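Local coordinates for protein N-acyl-D-glutamate deacylase (Bordetella bronchiseptica, PDB 3GIP) that hydrolyses N-acyl-D-glutamate to release the acyl group from the D-amino acid, as a zinc-containing member of the amidohydrolase superfamily, at residues M72-P77 with D132-M137. Numbering follows the deposited sequence.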
ATOM      1  N   MET A  72     -10.296   8.337  -0.085  1.00 16.96           N
ATOM      2  CA  MET A  72      -9.764   9.543   0.534  1.00 16.88           C
ATOM      3  C   MET A  72      -9.561  10.713  -0.415  1.00 16.60           C
ATOM      4  O   MET A  72      -9.480  11.859   0.018  1.00 16.71           O
ATOM      5  CB  MET A  72      -8.441   9.226   1.235  1.00 17.66           C
ATOM      6  CG  MET A  72      -8.584   8.212   2.355  1.00 19.15           C
ATOM      7  SD  MET A  72      -9.759   8.748   3.613  1.00 19.30           S
ATOM      8  CE  MET A  72     -11.189   7.815   3.162  1.00 21.31           C
ATOM      9  N   PHE A  73      -9.473  10.432  -1.708  1.00 16.90           N
ATOM     10  CA  PHE A  73      -9.266  11.491  -2.683  1.00 19.12           C
ATOM     11  C   PHE A  73     -10.488  12.407  -2.734  1.00 20.35           C
ATOM     12  O   PHE A  73     -10.414  13.533  -3.219  1.00 24.10           O
ATOM     13  CB  PHE A  73      -8.950  10.862  -4.040  1.00 19.45           C
ATOM     14  CG  PHE A  73      -7.839   9.846  -3.970  1.00 18.68           C
ATOM     15  CD1 PHE A  73      -6.547  10.235  -3.622  1.00 19.63           C
ATOM     16  CD2 PHE A  73      -8.099   8.495  -4.174  1.00 17.46           C
ATOM     17  CE1 PHE A  73      -5.532   9.288  -3.470  1.00 20.41           C
ATOM     18  CE2 PHE A  73      -7.091   7.537  -4.024  1.00 20.12           C
ATOM     19  CZ  PHE A  73      -5.806   7.935  -3.670  1.00 19.72           C
ATOM     20  N   VAL A  74     -11.609  11.922  -2.212  1.00 23.45           N
ATOM     21  CA  VAL A  74     -12.827  12.722  -2.168  1.00 25.32           C
ATOM     22  C   VAL A  74     -13.125  13.119  -0.717  1.00 26.10           C
ATOM     23  O   VAL A  74     -13.568  14.236  -0.448  1.00 28.04           O
ATOM     24  CB  VAL A  74     -14.043  11.953  -2.759  1.00 25.76           C
ATOM     25  CG1 VAL A  74     -14.334  10.704  -1.941  1.00 24.77           C
ATOM     26  CG2 VAL A  74     -15.265  12.863  -2.797  1.00 28.47           C
ATOM     27  N   GLU A  75     -12.857  12.208   0.214  1.00 25.09           N
ATOM     28  CA  GLU A  75     -13.109  12.460   1.633  1.00 23.68           C
ATOM     29  C   GLU A  75     -12.101  13.376   2.331  1.00 23.46           C
ATOM     30  O   GLU A  75     -12.490  14.325   3.012  1.00 21.48           O
ATOM     31  CB  GLU A  75     -13.188  11.134   2.396  1.00 25.33           C
ATOM     32  CG  GLU A  75     -14.423  10.309   2.084  1.00 26.20           C
ATOM     33  CD  GLU A  75     -14.607   9.151   3.044  1.00 26.49           C
ATOM     34  OE1 GLU A  75     -14.414   9.357   4.257  1.00 27.76           O
ATOM     35  OE2 GLU A  75     -14.961   8.040   2.594  1.00 28.18           O
ATOM     36  N   LYS A  76     -10.814  13.081   2.176  1.00 20.70           N
ATOM     37  CA  LYS A  76      -9.747  13.860   2.805  1.00 20.95           C
ATOM     38  C   LYS A  76      -8.679  14.104   1.744  1.00 20.80           C
ATOM     39  O   LYS A  76      -7.578  13.563   1.819  1.00 19.50           O
ATOM     40  CB  LYS A  76      -9.139  13.070   3.968  1.00 21.74           C
ATOM     41  CG  LYS A  76     -10.163  12.498   4.936  1.00 25.15           C
ATOM     42  CD  LYS A  76      -9.486  11.762   6.083  1.00 28.64           C
ATOM     43  CE  LYS A  76     -10.512  11.194   7.055  1.00 32.15           C
ATOM     44  NZ  LYS A  76      -9.857  10.499   8.202  1.00 34.52           N
ATOM     45  N   PRO A  77      -8.989  14.950   0.753  1.00 19.74           N
ATOM     46  CA  PRO A  77      -8.100  15.295  -0.364  1.00 19.58           C
ATOM     47  C   PRO A  77      -6.651  15.720  -0.116  1.00 18.94           C
ATOM     48  O   PRO A  77      -5.828  15.624  -1.027  1.00 18.84           O
ATOM     49  CB  PRO A  77      -8.892  16.371  -1.109  1.00 20.51           C
ATOM     50  CG  PRO A  77      -9.691  17.019  -0.019  1.00 22.58           C
ATOM     51  CD  PRO A  77     -10.174  15.829   0.767  1.00 20.79           C
ATOM     52  N   ASP A 132     -10.490  11.992 -12.379  1.00 23.25           N
ATOM     53  CA  ASP A 132     -10.067  12.908 -13.437  1.00 24.49           C
ATOM     54  C   ASP A 132     -10.657  14.296 -13.205  1.00 24.60           C
ATOM     55  O   ASP A 132     -10.008  15.307 -13.471  1.00 25.51           O
ATOM     56  CB  ASP A 132     -10.516  12.419 -14.822  1.00 24.80           C
ATOM     57  CG  ASP A 132      -9.822  11.142 -15.260  1.00 26.75           C
ATOM     58  OD1 ASP A 132      -8.610  10.983 -14.996  1.00 26.01           O
ATOM     59  OD2 ASP A 132     -10.491  10.301 -15.894  1.00 27.63           O
ATOM     60  N   ALA A 133     -11.892  14.331 -12.709  1.00 25.43           N
ATOM     61  CA  ALA A 133     -12.602  15.582 -12.448  1.00 25.92           C
ATOM     62  C   ALA A 133     -12.090  16.305 -11.207  1.00 25.97           C
ATOM     63  O   ALA A 133     -12.092  17.534 -11.145  1.00 27.77           O
ATOM     64  CB  ALA A 133     -14.094  15.305 -12.309  1.00 25.80           C
ATOM     65  N   GLN A 134     -11.667  15.534 -10.214  1.00 25.21           N
ATOM     66  CA  GLN A 134     -11.136  16.080  -8.972  1.00 25.08           C
ATOM     67  C   GLN A 134      -9.789  15.399  -8.771  1.00 23.02           C
ATOM     68  O   GLN A 134      -9.669  14.458  -7.986  1.00 23.18           O
ATOM     69  CB  GLN A 134     -12.077  15.758  -7.806  1.00 26.79           C
ATOM     70  CG  GLN A 134     -11.590  16.241  -6.443  1.00 31.14           C
ATOM     71  CD  GLN A 134     -12.523  15.834  -5.313  1.00 32.91           C
ATOM     72  OE1 GLN A 134     -12.849  14.657  -5.154  1.00 35.24           O
ATOM     73  NE2 GLN A 134     -12.953  16.810  -4.519  1.00 34.57           N
ATOM     74  N   ARG A 135      -8.785  15.881  -9.498  1.00 22.18           N
ATOM     75  CA  ARG A 135      -7.441  15.315  -9.454  1.00 20.04           C
ATOM     76  C   ARG A 135      -6.900  15.100  -8.047  1.00 19.65           C
ATOM     77  O   ARG A 135      -7.008  15.971  -7.185  1.00 20.34           O
ATOM     78  CB  ARG A 135      -6.473  16.191 -10.253  1.00 22.59           C
ATOM     79  CG  ARG A 135      -6.774  16.245 -11.748  1.00 25.34           C
ATOM     80  CD  ARG A 135      -6.770  14.853 -12.366  1.00 26.25           C
ATOM     81  NE  ARG A 135      -7.085  14.876 -13.794  1.00 30.43           N
ATOM     82  CZ  ARG A 135      -6.270  15.338 -14.737  1.00 31.98           C
ATOM     83  NH1 ARG A 135      -5.077  15.820 -14.412  1.00 32.90           N
ATOM     84  NH2 ARG A 135      -6.650  15.323 -16.008  1.00 33.93           N
ATOM     85  N   PRO A 136      -6.306  13.921  -7.802  1.00 18.62           N
ATOM     86  CA  PRO A 136      -5.732  13.556  -6.503  1.00 17.98           C
ATOM     87  C   PRO A 136      -4.425  14.295  -6.238  1.00 17.11           C
ATOM     88  O   PRO A 136      -3.761  14.743  -7.169  1.00 16.04           O
ATOM     89  CB  PRO A 136      -5.535  12.049  -6.634  1.00 17.62           C
ATOM     90  CG  PRO A 136      -5.167  11.900  -8.086  1.00 17.78           C
ATOM     91  CD  PRO A 136      -6.174  12.813  -8.767  1.00 17.93           C
ATOM     92  N   MET A 137      -4.061  14.421  -4.966  1.00 15.68           N
ATOM     93  CA  MET A 137      -2.832  15.110  -4.586  1.00 16.20           C
ATOM     94  C   MET A 137      -1.606  14.368  -5.111  1.00 15.45           C
ATOM     95  O   MET A 137      -0.600  14.981  -5.474  1.00 16.27           O
ATOM     96  CB  MET A 137      -2.737  15.222  -3.062  1.00 17.08           C
ATOM     97  CG  MET A 137      -1.566  16.065  -2.581  1.00 17.70           C
ATOM     98  SD  MET A 137      -1.722  17.799  -3.063  1.00 17.87           S
ATOM     99  CE  MET A 137      -2.801  18.408  -1.752  1.00 19.84           C
TER
HETATM  100  O   HOH W   1      -8.703  14.572  -4.932  1.00 24.98           O
HETATM  101  O   HOH W   2      -6.343  14.131  -3.259  1.00 17.94           O
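Phe73 and Pro136 meet at an oblique angle, with CB of the proline 3.7 Å from CD1 of the phenyl ring and somewhat farther from CG and CE1. A chi1 of -51° sets CG of Phe73 anti to its own carbonyl carbon, and the ring carried there also rests on Tyr127 and Leu131 of helix 124-133 and on Val90 and Val92 of strand 87-92. A large, wholly apolar side chain suits this buried spot, and the compact pyrrolidine of Pro136 packs against it without bringing in a side-chain polar group. Nearer the surface, the long, extended side chain of Gln134 spans the gap to Val74 and crosses it at about a right angle, its terminal amide lying by the turn of helix 72-75.

In the amidohydrolase fold, a TIM barrel, 72-77 belongs to the connection leaving strand 57-64, while 132-137 links helix 124-133 to strand 139-145; the contact thus joins a short helix to the loop by which the chain re-enters the barrel.

Two waters join the backbones where no clear direct hydrogen bond does. One lies 2.6 Å from Phe73 O and 3.1 Å from Arg135 O, bridging the two carbonyls. The other donates to Pro77 O at 2.7 Å and accepts from Met137 N at 2.9 Å, and it sits in the plane of the Phe73 ring, at its edge. Met137 CB also approaches Pro77 O, at 3.7 Å, while its flexible thioether chain bends beyond CG and touches Thr83 and Pro467.

Farther out, Lys76 N bonds to Met72 O, closing the helical turn that presents Phe73. At the other segment's helix end, Asp132 forms a salt bridge with Arg477, and Arg135 NE reaches back to Asp132 O in a weak hydrogen bond.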